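Local coordinates for Cag pathogenicity island protein (Cag10) (Helicobacter pylori 26695, PDB 6IQT), which is a VirB8 homologue of the cag type IV secretion system, present here as its soluble NTF2-like domain and probably serving as a structural component of the secretion machine, at residues 105-111 and 129-135; 59-65 and 154-159; 39-45 and 84-90. All blocks are in the same frame, centred on the assembly; numbering follows the deposited sequence.

Overall arrangement
The three contacts tie together one NTF2-like domain, in which helices lie against a four-stranded antiparallel sheet ordered as in the sequence, 84-98, 105-117, 125-137, 154-163. Interaction 3 opens first, joining the end of helix 30-43 to edge strand 84-98; its segments alternate along the chain with those of interaction 2, which brings the loop between helices 50-59 and 66-80 to the other edge strand, 154-163. Interaction 1 pairs the two central strands, wholly within the loop that interaction 2 closes. Its centre lies about 13 Å from that of interaction 2 and 15 Å from that of interaction 3, which are themselves about 17 Å apart. Interactions 1 and 2 also touch the second subunit, so the sheet contributes to the dimer.

Interaction 1 of 3, residues 105-111 and 129-135; sequences TRLTFFI and KQVTIYY
Thr105 and Tyr135 open the antiparallel pairing of hairpin strands 105-117 and 125-137: two backbone bonds join them, and Thr105 CB rests 3.5 Å from Tyr135 CE1. A water bridges Thr105 OG1 and Tyr135 O. On the other face of the sheet, Arg106 CG is anti to its own backbone N (chi1 -171°), which lays the CG methylene over the face of the Tyr134 ring in a CH-pi contact, 4.2 Å from CG to the ring centroid. The guanidinium stands almost perpendicular to that ring and forms salt bridges with Glu97 and with Asp52 of the second subunit, whose carboxylate also bonds Tyr134 OH. Leu107 turns back to the helix-covered face, its CG at the edge of the Tyr135 ring and CD1 3.8 Å from Ile133 CD1. Thr108 lies alongside Thr132. Phe109 sets CZ 3.8 Å from Val131 CG1 and packs against Val39 of helix 30-43, while Phe109 O receives a nearly straight bond from Val131 N (2.8 Å, 174°). Phe110 crosses the Gln130 methylenes, and Ile111 CD1 meets Val131 CG2 at 4.0 Å. The helix-covered face is thus mostly apolar; the opposite one mixes aromatic and polar groups, and there Asp52 of the second subunit, with Glu97, probably stabilises the Arg106 charge.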
loop_
_atom_site.group_PDB
_atom_site.type_symbol
_atom_site.label_atom_id
_atom_site.label_comp_id
_atom_site.label_asym_id
_atom_site.label_seq_id
_atom_site.Cartn_x
_atom_site.Cartn_y
_atom_site.Cartn_z
ATOM N N THR A 105 -4.233 -1.569 14.770
ATOM C CA THR A 105 -4.706 -2.817 14.189
ATOM C C THR A 105 -4.566 -2.720 12.673
ATOM O O THR A 105 -4.859 -1.675 12.082
ATOM C CB THR A 105 -6.187 -3.099 14.588
ATOM O OG1 THR A 105 -6.281 -3.195 16.006
ATOM C CG2 THR A 105 -6.698 -4.411 13.967
ATOM N N ARG A 106 -4.101 -3.806 12.056
ATOM C CA ARG A 106 -3.912 -3.897 10.608
ATOM C C ARG A 106 -5.094 -4.624 9.970
ATOM O O ARG A 106 -5.440 -5.729 10.386
ATOM C CB ARG A 106 -2.613 -4.647 10.288
ATOM C CG ARG A 106 -2.213 -4.614 8.807
ATOM C CD ARG A 106 -1.625 -5.946 8.357
ATOM N NE ARG A 106 -0.533 -6.405 9.207
ATOM C CZ ARG A 106 -0.468 -7.627 9.732
ATOM N NH1 ARG A 106 -1.443 -8.500 9.510
ATOM N NH2 ARG A 106 0.564 -7.980 10.482
ATOM N N LEU A 107 -5.705 -4.006 8.964
ATOM C CA LEU A 107 -6.745 -4.627 8.158
ATOM C C LEU A 107 -6.207 -4.881 6.751
ATOM O O LEU A 107 -5.500 -4.040 6.192
ATOM C CB LEU A 107 -7.985 -3.722 8.096
ATOM C CG LEU A 107 -8.655 -3.280 9.404
ATOM C CD1 LEU A 107 -9.818 -2.323 9.113
ATOM C CD2 LEU A 107 -9.162 -4.492 10.197
ATOM N N THR A 108 -6.518 -6.042 6.172
ATOM C CA THR A 108 -6.073 -6.325 4.807
ATOM C C THR A 108 -7.252 -6.845 3.988
ATOM O O THR A 108 -8.042 -7.666 4.466
ATOM C CB THR A 108 -4.887 -7.338 4.783
ATOM O OG1 THR A 108 -5.188 -8.459 5.616
ATOM C CG2 THR A 108 -3.609 -6.702 5.312
ATOM N N PHE A 109 -7.391 -6.341 2.764
ATOM C CA PHE A 109 -8.543 -6.704 1.946
ATOM C C PHE A 109 -8.269 -6.258 0.519
ATOM O O PHE A 109 -7.283 -5.569 0.237
ATOM C CB PHE A 109 -9.844 -6.065 2.466
ATOM C CG PHE A 109 -9.725 -4.586 2.727
ATOM C CD1 PHE A 109 -10.003 -3.670 1.725
ATOM C CD2 PHE A 109 -9.330 -4.113 3.982
ATOM C CE1 PHE A 109 -9.879 -2.291 1.964
ATOM C CE2 PHE A 109 -9.211 -2.750 4.226
ATOM C CZ PHE A 109 -9.487 -1.840 3.215
ATOM N N PHE A 110 -9.163 -6.650 -0.378
ATOM C CA PHE A 110 -9.086 -6.251 -1.773
ATOM C C PHE A 110 -10.187 -5.238 -2.053
ATOM O O PHE A 110 -11.254 -5.284 -1.436
ATOM C CB PHE A 110 -9.249 -7.456 -2.712
ATOM C CG PHE A 110 -8.106 -8.444 -2.640
ATOM C CD1 PHE A 110 -6.925 -8.213 -3.328
ATOM C CD2 PHE A 110 -8.219 -9.603 -1.894
ATOM C CE1 PHE A 110 -5.878 -9.124 -3.274
ATOM C CE2 PHE A 110 -7.174 -10.516 -1.838
ATOM C CZ PHE A 110 -6.009 -10.276 -2.526
ATOM N N ILE A 111 -9.932 -4.340 -3.009
ATOM C CA ILE A 111 -10.962 -3.413 -3.465
ATOM C C ILE A 111 -11.084 -3.490 -4.980
ATOM O O ILE A 111 -10.159 -3.875 -5.694
ATOM C CB ILE A 111 -10.717 -1.945 -3.035
ATOM C CG1 ILE A 111 -9.485 -1.360 -3.712
ATOM C CG2 ILE A 111 -10.615 -1.820 -1.522
ATOM C CD1 ILE A 111 -9.396 0.153 -3.518
ATOM N N LYS A 129 -7.154 -3.588 -6.419
ATOM C CA LYS A 129 -6.010 -3.285 -5.572
ATOM C C LYS A 129 -6.082 -4.142 -4.319
ATOM O O LYS A 129 -7.167 -4.510 -3.869
ATOM C CB LYS A 129 -5.974 -1.809 -5.142
ATOM C CG LYS A 129 -5.689 -0.790 -6.251
ATOM C CD LYS A 129 -5.997 0.618 -5.760
ATOM C CE LYS A 129 -5.381 1.686 -6.652
ATOM N NZ LYS A 129 -5.711 1.445 -8.077
ATOM N N GLN A 130 -4.923 -4.428 -3.738
ATOM C CA GLN A 130 -4.868 -4.969 -2.388
ATOM C C GLN A 130 -4.480 -3.840 -1.444
ATOM O O GLN A 130 -3.533 -3.099 -1.710
ATOM C CB GLN A 130 -3.876 -6.130 -2.265
ATOM C CG GLN A 130 -3.939 -6.767 -0.888
ATOM C CD GLN A 130 -2.646 -7.444 -0.496
ATOM O OE1 GLN A 130 -2.538 -8.667 -0.554
ATOM N NE2 GLN A 130 -1.653 -6.651 -0.091
ATOM N N VAL A 131 -5.242 -3.681 -0.370
ATOM C CA VAL A 131 -5.132 -2.514 0.491
ATOM C C VAL A 131 -4.890 -2.997 1.906
ATOM O O VAL A 131 -5.536 -3.948 2.359
ATOM C CB VAL A 131 -6.413 -1.639 0.438
ATOM C CG1 VAL A 131 -6.382 -0.536 1.504
ATOM C CG2 VAL A 131 -6.635 -1.070 -0.964
ATOM N N THR A 132 -3.999 -2.304 2.607
ATOM C CA THR A 132 -3.736 -2.490 4.028
ATOM C C THR A 132 -3.968 -1.166 4.742
ATOM O O THR A 132 -3.387 -0.148 4.359
ATOM C CB THR A 132 -2.281 -2.926 4.249
ATOM O OG1 THR A 132 -2.000 -4.100 3.483
ATOM C CG2 THR A 132 -2.003 -3.169 5.720
ATOM N N ILE A 133 -4.787 -1.157 5.788
ATOM C CA ILE A 133 -4.908 0.074 6.560
ATOM C C ILE A 133 -4.589 -0.224 8.021
ATOM O O ILE A 133 -4.819 -1.325 8.530
ATOM C CB ILE A 133 -6.288 0.777 6.448
ATOM C CG1 ILE A 133 -7.357 0.028 7.223
ATOM C CG2 ILE A 133 -6.720 1.056 4.985
ATOM C CD1 ILE A 133 -8.397 0.955 7.811
ATOM N N TYR A 134 -4.063 0.787 8.700
ATOM C CA TYR A 134 -3.785 0.721 10.126
ATOM C C TYR A 134 -4.691 1.722 10.821
ATOM O O TYR A 134 -4.761 2.883 10.405
ATOM C CB TYR A 134 -2.312 1.035 10.399
ATOM C CG TYR A 134 -1.351 0.066 9.742
ATOM C CD1 TYR A 134 -1.020 0.171 8.398
ATOM C CD2 TYR A 134 -0.781 -0.963 10.471
ATOM C CE1 TYR A 134 -0.123 -0.740 7.800
ATOM C CE2 TYR A 134 0.082 -1.866 9.889
ATOM C CZ TYR A 134 0.416 -1.750 8.561
ATOM O OH TYR A 134 1.298 -2.661 8.006
ATOM N N TYR A 135 -5.384 1.291 11.879
ATOM C CA TYR A 135 -6.358 2.170 12.511
ATOM C C TYR A 135 -6.295 2.052 14.031
ATOM O O TYR A 135 -5.785 1.079 14.593
ATOM C CB TYR A 135 -7.806 1.881 12.031
ATOM C CG TYR A 135 -8.397 0.646 12.666
ATOM C CD1 TYR A 135 -8.236 -0.594 12.073
ATOM C CD2 TYR A 135 -9.098 0.720 13.879
ATOM C CE1 TYR A 135 -8.760 -1.750 12.656
ATOM C CE2 TYR A 135 -9.609 -0.429 14.476
ATOM C CZ TYR A 135 -9.429 -1.657 13.869
ATOM O OH TYR A 135 -9.946 -2.794 14.452
HETATM O O HOH W 1 -6.400 -0.460 16.992
#

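Interaction 2 of 3, residues 59-65 and 154-159; sequences QYCDVSF and FKVFDI
A single backbone bridge between Cys61 and Val156 fastens the loop joining helices 50-59 and 66-80 to edge strand 154-163. Val156 N donates to Tyr60 O at 2.9 Å, and Asp62 N returns a bond of the same kind to Val156 O. Ahead of the bridge, Lys155 turns at chi2 (-67°) and then runs extended, bringing NZ within 2.7 Å of Gln59 O; a water that accepts from Lys155 NZ and donates to Cys61 O gives the ammonium a second link to the loop. Tyr60 and Phe154 cross at about a right angle, with Phe154 CD2 in the plane of the Tyr60 ring at its edge.

Asp62 begins an Asx turn. Its OD2 accepts from Ser64 N, which comes from above the carboxylate plane, and from Ser64 OG, nearer the plane on the anti side. These two bonds restrain the carboxylate, which stacks on the Phe157 ring with the planes only 13° apart, while Asp62 CB sits over the ring centre, 3.7 Å from the centroid. Phe157 and Asp158 form a classic beta bulge opposite Tyr134 of the neighbouring strand.

Phe65 swings CG anti to its backbone N (chi1 -176°), carrying the ring across the strand: Val156 CG1 lies over its face, and Ile159 CG2 reaches the edge 3.5 Å from Phe65 CZ. Asp158 OD1 takes a bond from Ile159 N, and its carboxylate also meets Arg85, Ser46 and Ser49 of the second subunit.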
loop_
_atom_site.group_PDB
_atom_site.type_symbol
_atom_site.label_atom_id
_atom_site.label_comp_id
_atom_site.label_asym_id
_atom_site.label_seq_id
_atom_site.Cartn_x
_atom_site.Cartn_y
_atom_site.Cartn_z
ATOM N N GLN A 59 -12.084 13.524 8.334
ATOM C CA GLN A 59 -12.651 13.065 9.607
ATOM C C GLN A 59 -12.294 11.615 9.935
ATOM O O GLN A 59 -12.339 11.225 11.110
ATOM C CB GLN A 59 -14.173 13.196 9.569
ATOM C CG GLN A 59 -14.662 14.594 9.750
ATOM C CD GLN A 59 -14.881 14.894 11.201
ATOM O OE1 GLN A 59 -15.978 14.694 11.728
ATOM N NE2 GLN A 59 -13.828 15.342 11.877
ATOM N N TYR A 60 -11.955 10.819 8.931
ATOM C CA TYR A 60 -11.560 9.431 9.130
ATOM C C TYR A 60 -10.059 9.236 9.264
ATOM O O TYR A 60 -9.611 8.087 9.340
ATOM C CB TYR A 60 -12.068 8.571 7.966
ATOM C CG TYR A 60 -13.506 8.224 8.125
ATOM C CD1 TYR A 60 -13.879 7.112 8.863
ATOM C CD2 TYR A 60 -14.504 9.032 7.582
ATOM C CE1 TYR A 60 -15.208 6.792 9.033
ATOM C CE2 TYR A 60 -15.836 8.721 7.748
ATOM C CZ TYR A 60 -16.182 7.600 8.482
ATOM O OH TYR A 60 -17.505 7.273 8.657
ATOM N N CYS A 61 -9.270 10.311 9.274
ATOM C CA CYS A 61 -7.811 10.221 9.272
ATOM C C CYS A 61 -7.236 10.812 10.552
ATOM O O CYS A 61 -7.620 11.914 10.961
ATOM C CB CYS A 61 -7.221 10.964 8.063
ATOM S SG CYS A 61 -7.725 10.364 6.439
ATOM N N ASP A 62 -6.309 10.099 11.180
ATOM C CA ASP A 62 -5.500 10.741 12.204
ATOM C C ASP A 62 -4.785 11.952 11.604
ATOM O O ASP A 62 -4.502 12.004 10.403
ATOM C CB ASP A 62 -4.478 9.767 12.784
ATOM C CG ASP A 62 -3.649 10.391 13.898
ATOM O OD1 ASP A 62 -4.195 10.597 15.001
ATOM O OD2 ASP A 62 -2.459 10.711 13.665
ATOM N N VAL A 63 -4.509 12.948 12.451
ATOM C CA VAL A 63 -3.792 14.136 11.981
ATOM C C VAL A 63 -2.510 13.738 11.256
ATOM O O VAL A 63 -2.159 14.328 10.229
ATOM C CB VAL A 63 -3.511 15.100 13.153
ATOM C CG1 VAL A 63 -2.645 14.431 14.220
ATOM C CG2 VAL A 63 -2.848 16.382 12.635
ATOM N N SER A 64 -1.818 12.700 11.744
ATOM C CA SER A 64 -0.561 12.291 11.116
ATOM C C SER A 64 -0.748 11.663 9.742
ATOM O O SER A 64 0.239 11.506 9.020
ATOM C CB SER A 64 0.198 11.317 12.018
ATOM O OG SER A 64 -0.491 10.081 12.174
ATOM N N PHE A 65 -1.977 11.325 9.348
ATOM C CA PHE A 65 -2.232 10.727 8.048
ATOM C C PHE A 65 -2.958 11.659 7.079
ATOM O O PHE A 65 -3.102 11.313 5.900
ATOM C CB PHE A 65 -3.039 9.421 8.244
ATOM C CG PHE A 65 -3.284 8.656 6.975
ATOM C CD1 PHE A 65 -2.229 8.059 6.293
ATOM C CD2 PHE A 65 -4.567 8.558 6.449
ATOM C CE1 PHE A 65 -2.445 7.362 5.110
ATOM C CE2 PHE A 65 -4.793 7.869 5.269
ATOM C CZ PHE A 65 -3.731 7.267 4.599
ATOM N N PHE A 154 -13.331 6.416 14.546
ATOM C CA PHE A 154 -12.425 5.532 13.810
ATOM C C PHE A 154 -11.389 6.372 13.069
ATOM O O PHE A 154 -11.760 7.242 12.272
ATOM C CB PHE A 154 -13.236 4.690 12.828
ATOM C CG PHE A 154 -12.426 3.756 11.976
ATOM C CD1 PHE A 154 -12.159 2.467 12.405
ATOM C CD2 PHE A 154 -12.010 4.133 10.709
ATOM C CE1 PHE A 154 -11.450 1.584 11.607
ATOM C CE2 PHE A 154 -11.295 3.245 9.901
ATOM C CZ PHE A 154 -11.010 1.976 10.359
ATOM N N LYS A 155 -10.095 6.128 13.323
ATOM C CA LYS A 155 -9.036 6.928 12.707
ATOM C C LYS A 155 -8.003 6.061 11.996
ATOM O O LYS A 155 -7.422 5.163 12.605
ATOM C CB LYS A 155 -8.327 7.793 13.744
ATOM C CG LYS A 155 -9.254 8.758 14.480
ATOM C CD LYS A 155 -9.797 9.819 13.548
ATOM C CE LYS A 155 -10.667 10.802 14.361
ATOM N NZ LYS A 155 -11.278 11.891 13.534
ATOM N N VAL A 156 -7.739 6.377 10.722
ATOM C CA VAL A 156 -6.719 5.694 9.928
ATOM C C VAL A 156 -5.372 6.366 10.162
ATOM O O VAL A 156 -5.260 7.595 10.096
ATOM C CB VAL A 156 -7.084 5.713 8.432
ATOM C CG1 VAL A 156 -5.973 5.084 7.585
ATOM C CG2 VAL A 156 -8.424 4.984 8.211
ATOM N N PHE A 157 -4.338 5.558 10.415
ATOM C CA PHE A 157 -2.999 6.085 10.652
ATOM C C PHE A 157 -2.045 5.834 9.508
ATOM O O PHE A 157 -1.030 6.532 9.408
ATOM C CB PHE A 157 -2.395 5.471 11.921
ATOM C CG PHE A 157 -2.940 6.053 13.183
ATOM C CD1 PHE A 157 -4.255 5.800 13.570
ATOM C CD2 PHE A 157 -2.143 6.853 13.994
ATOM C CE1 PHE A 157 -4.773 6.348 14.751
ATOM C CE2 PHE A 157 -2.651 7.396 15.180
ATOM C CZ PHE A 157 -3.968 7.142 15.557
ATOM N N ASP A 158 -2.340 4.868 8.648
ATOM C CA ASP A 158 -1.443 4.537 7.548
ATOM C C ASP A 158 -2.188 3.664 6.560
ATOM O O ASP A 158 -3.201 3.038 6.898
ATOM C CB ASP A 158 -0.194 3.814 8.051
ATOM C CG ASP A 158 1.062 4.207 7.275
ATOM O OD1 ASP A 158 0.938 4.667 6.111
ATOM O OD2 ASP A 158 2.172 4.061 7.839
ATOM N N ILE A 159 -1.654 3.598 5.338
ATOM C CA ILE A 159 -2.219 2.758 4.294
ATOM C C ILE A 159 -1.074 2.275 3.415
ATOM O O ILE A 159 -0.059 2.960 3.248
ATOM C CB ILE A 159 -3.296 3.508 3.471
ATOM C CG1 ILE A 159 -4.113 2.537 2.617
ATOM C CG2 ILE A 159 -2.676 4.590 2.582
ATOM C CD1 ILE A 159 -5.290 3.217 1.893
HETATM O O HOH W 2 -9.052 13.495 12.819
#

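Interaction 3 of 3, residues 39-45 and 84-90; sequences VSLLFGY and VRAEAII
Phe43 and Ala88 make the tight part of this contact, Phe43 CB pressing to 3.5 Å from Ala88 CB where the last turn of helix 30-43 comes down on edge strand 84-98. The Ala88 methyl also reaches Val39, with its CB 4.1 Å from Val39 CG1. The other Val39 branch, CG2, crosses to Ile90 CG1 at the same separation. Beyond its CB the Phe43 side chain heads away from this strand into the interior, where it touches Met72, Ile111, Ile159 and Ile161.

The helix ends with Phe43; Gly44 is the first residue to leave helical geometry, and its CA passes 3.4 Å from Ala86 O. Beyond it the chain extends, and Tyr45 forms a single antiparallel hydrogen-bonded bridge with Ala86. Tyr45 N donates to Ala86 O, and Ala86 N gives the straighter return bond to Tyr45 O (3.0 Å, 173°). With CG anti to the backbone N (chi1 -179°), the Tyr45 ring runs along the strand and turns its edge to Val84 O, 3.4 Å from CD2; its hydroxyl bonds Val81 O, and Phe80 meets the ring at an inclined angle.

The other flank is looser and polar. Instead of touching directly, Ser40 OG and Ala88 N share a water, 2.8 Å from OG and 3.2 Å from N. Nearby, on the strand itself, a salt bridge links Arg85 NH2 to Glu87 OE1, although the arginine is poorly ordered.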
loop_
_atom_site.group_PDB
_atom_site.type_symbol
_atom_site.label_atom_id
_atom_site.label_comp_id
_atom_site.label_asym_id
_atom_site.label_seq_id
_atom_site.Cartn_x
_atom_site.Cartn_y
_atom_site.Cartn_z
ATOM N N VAL A 39 -12.894 3.717 2.388
ATOM C CA VAL A 39 -12.471 3.282 1.053
ATOM C C VAL A 39 -13.254 4.024 -0.019
ATOM O O VAL A 39 -12.688 4.481 -1.023
ATOM C CB VAL A 39 -12.643 1.756 0.908
ATOM C CG1 VAL A 39 -12.679 1.354 -0.563
ATOM C CG2 VAL A 39 -11.516 1.012 1.666
ATOM N N SER A 40 -14.574 4.113 0.164
ATOM C CA SER A 40 -15.421 4.851 -0.766
ATOM C C SER A 40 -14.989 6.316 -0.885
ATOM O O SER A 40 -14.890 6.852 -1.994
ATOM C CB SER A 40 -16.877 4.749 -0.306
ATOM O OG SER A 40 -17.717 5.441 -1.202
ATOM N N LEU A 41 -14.700 6.974 0.247
ATOM C CA LEU A 41 -14.307 8.379 0.213
ATOM C C LEU A 41 -12.933 8.568 -0.430
ATOM O O LEU A 41 -12.722 9.524 -1.185
ATOM C CB LEU A 41 -14.306 8.958 1.631
ATOM C CG LEU A 41 -15.662 9.123 2.332
ATOM C CD1 LEU A 41 -15.385 9.344 3.808
ATOM C CD2 LEU A 41 -16.444 10.289 1.737
ATOM N N LEU A 42 -11.985 7.678 -0.130
ATOM C CA LEU A 42 -10.604 7.850 -0.564
ATOM C C LEU A 42 -10.397 7.451 -2.024
ATOM O O LEU A 42 -9.730 8.172 -2.781
ATOM C CB LEU A 42 -9.674 7.041 0.339
ATOM C CG LEU A 42 -8.189 7.146 0.012
ATOM C CD1 LEU A 42 -7.675 8.587 0.152
ATOM C CD2 LEU A 42 -7.392 6.209 0.880
ATOM N N PHE A 43 -10.939 6.299 -2.435
ATOM C CA PHE A 43 -10.696 5.773 -3.772
ATOM C C PHE A 43 -11.790 6.133 -4.770
ATOM O O PHE A 43 -11.565 6.030 -5.981
ATOM C CB PHE A 43 -10.541 4.244 -3.726
ATOM C CG PHE A 43 -9.308 3.784 -3.008
ATOM C CD1 PHE A 43 -8.073 3.824 -3.631
ATOM C CD2 PHE A 43 -9.379 3.334 -1.702
ATOM C CE1 PHE A 43 -6.933 3.413 -2.966
ATOM C CE2 PHE A 43 -8.235 2.914 -1.031
ATOM C CZ PHE A 43 -7.017 2.958 -1.661
ATOM N N GLY A 44 -12.964 6.550 -4.295
ATOM C CA GLY A 44 -14.043 6.935 -5.175
ATOM C C GLY A 44 -13.945 8.395 -5.563
ATOM O O GLY A 44 -13.103 9.125 -5.043
ATOM N N TYR A 45 -14.825 8.806 -6.479
ATOM C CA TYR A 45 -14.721 10.139 -7.066
ATOM C C TYR A 45 -16.015 10.516 -7.767
ATOM O O TYR A 45 -16.560 9.724 -8.537
ATOM C CB TYR A 45 -13.556 10.216 -8.070
ATOM C CG TYR A 45 -13.389 11.591 -8.688
ATOM C CD1 TYR A 45 -12.647 12.565 -8.045
ATOM C CD2 TYR A 45 -14.000 11.916 -9.898
ATOM C CE1 TYR A 45 -12.495 13.827 -8.592
ATOM C CE2 TYR A 45 -13.863 13.190 -10.458
ATOM C CZ TYR A 45 -13.095 14.133 -9.796
ATOM O OH TYR A 45 -12.918 15.396 -10.325
ATOM N N VAL A 84 -14.890 11.864 -15.678
ATOM C CA VAL A 84 -14.889 10.466 -15.251
ATOM C C VAL A 84 -15.427 10.373 -13.827
ATOM O O VAL A 84 -15.153 11.246 -13.000
ATOM C CB VAL A 84 -13.474 9.852 -15.310
ATOM C CG1 VAL A 84 -13.571 8.353 -15.326
ATOM C CG2 VAL A 84 -12.692 10.351 -16.522
ATOM N N ARG A 85 -16.158 9.298 -13.527
ATOM C CA ARG A 85 -16.592 8.988 -12.168
ATOM C C ARG A 85 -16.032 7.635 -11.730
ATOM O O ARG A 85 -15.751 6.763 -12.553
ATOM C CB ARG A 85 -18.108 8.982 -12.078
ATOM C CG ARG A 85 -18.733 7.684 -12.572
ATOM C CD ARG A 85 -20.168 7.524 -12.128
ATOM N NE ARG A 85 -20.368 6.893 -10.807
ATOM C CZ ARG A 85 -20.057 5.645 -10.466
ATOM N NH1 ARG A 85 -19.546 4.823 -11.372
ATOM N NH2 ARG A 85 -20.286 5.233 -9.224
ATOM N N ALA A 86 -15.836 7.471 -10.418
ATOM C CA ALA A 86 -15.177 6.280 -9.878
ATOM C C ALA A 86 -15.933 5.762 -8.657
ATOM O O ALA A 86 -16.250 6.534 -7.750
ATOM C CB ALA A 86 -13.713 6.580 -9.500
ATOM N N GLU A 87 -16.214 4.461 -8.629
ATOM C CA GLU A 87 -16.891 3.831 -7.500
ATOM C C GLU A 87 -16.011 2.714 -6.967
ATOM O O GLU A 87 -15.643 1.807 -7.723
ATOM C CB GLU A 87 -18.260 3.290 -7.909
ATOM C CG GLU A 87 -18.929 2.385 -6.882
ATOM C CD GLU A 87 -20.310 1.913 -7.333
ATOM O OE1 GLU A 87 -20.800 2.396 -8.378
ATOM O OE2 GLU A 87 -20.908 1.071 -6.632
ATOM N N ALA A 88 -15.697 2.778 -5.665
ATOM C CA ALA A 88 -14.761 1.879 -4.987
ATOM C C ALA A 88 -15.502 1.049 -3.940
ATOM O O ALA A 88 -16.171 1.610 -3.063
ATOM C CB ALA A 88 -13.647 2.682 -4.323
ATOM N N ILE A 89 -15.382 -0.278 -4.028
ATOM C CA ILE A 89 -16.047 -1.217 -3.123
ATOM C C ILE A 89 -14.995 -2.144 -2.518
ATOM O O ILE A 89 -14.016 -2.492 -3.182
ATOM C CB ILE A 89 -17.130 -2.049 -3.855
ATOM C CG1 ILE A 89 -16.480 -3.105 -4.760
ATOM C CG2 ILE A 89 -18.100 -1.143 -4.634
ATOM C CD1 ILE A 89 -17.379 -3.678 -5.842
ATOM N N ILE A 90 -15.202 -2.573 -1.276
ATOM C CA ILE A 90 -14.380 -3.653 -0.729
ATOM C C ILE A 90 -14.907 -4.965 -1.306
ATOM O O ILE A 90 -16.092 -5.273 -1.189
ATOM C CB ILE A 90 -14.400 -3.652 0.808
ATOM C CG1 ILE A 90 -13.715 -2.380 1.335
ATOM C CG2 ILE A 90 -13.726 -4.928 1.373
ATOM C CD1 ILE A 90 -13.821 -2.175 2.879
HETATM O O HOH W 3 -17.080 5.038 -3.911
#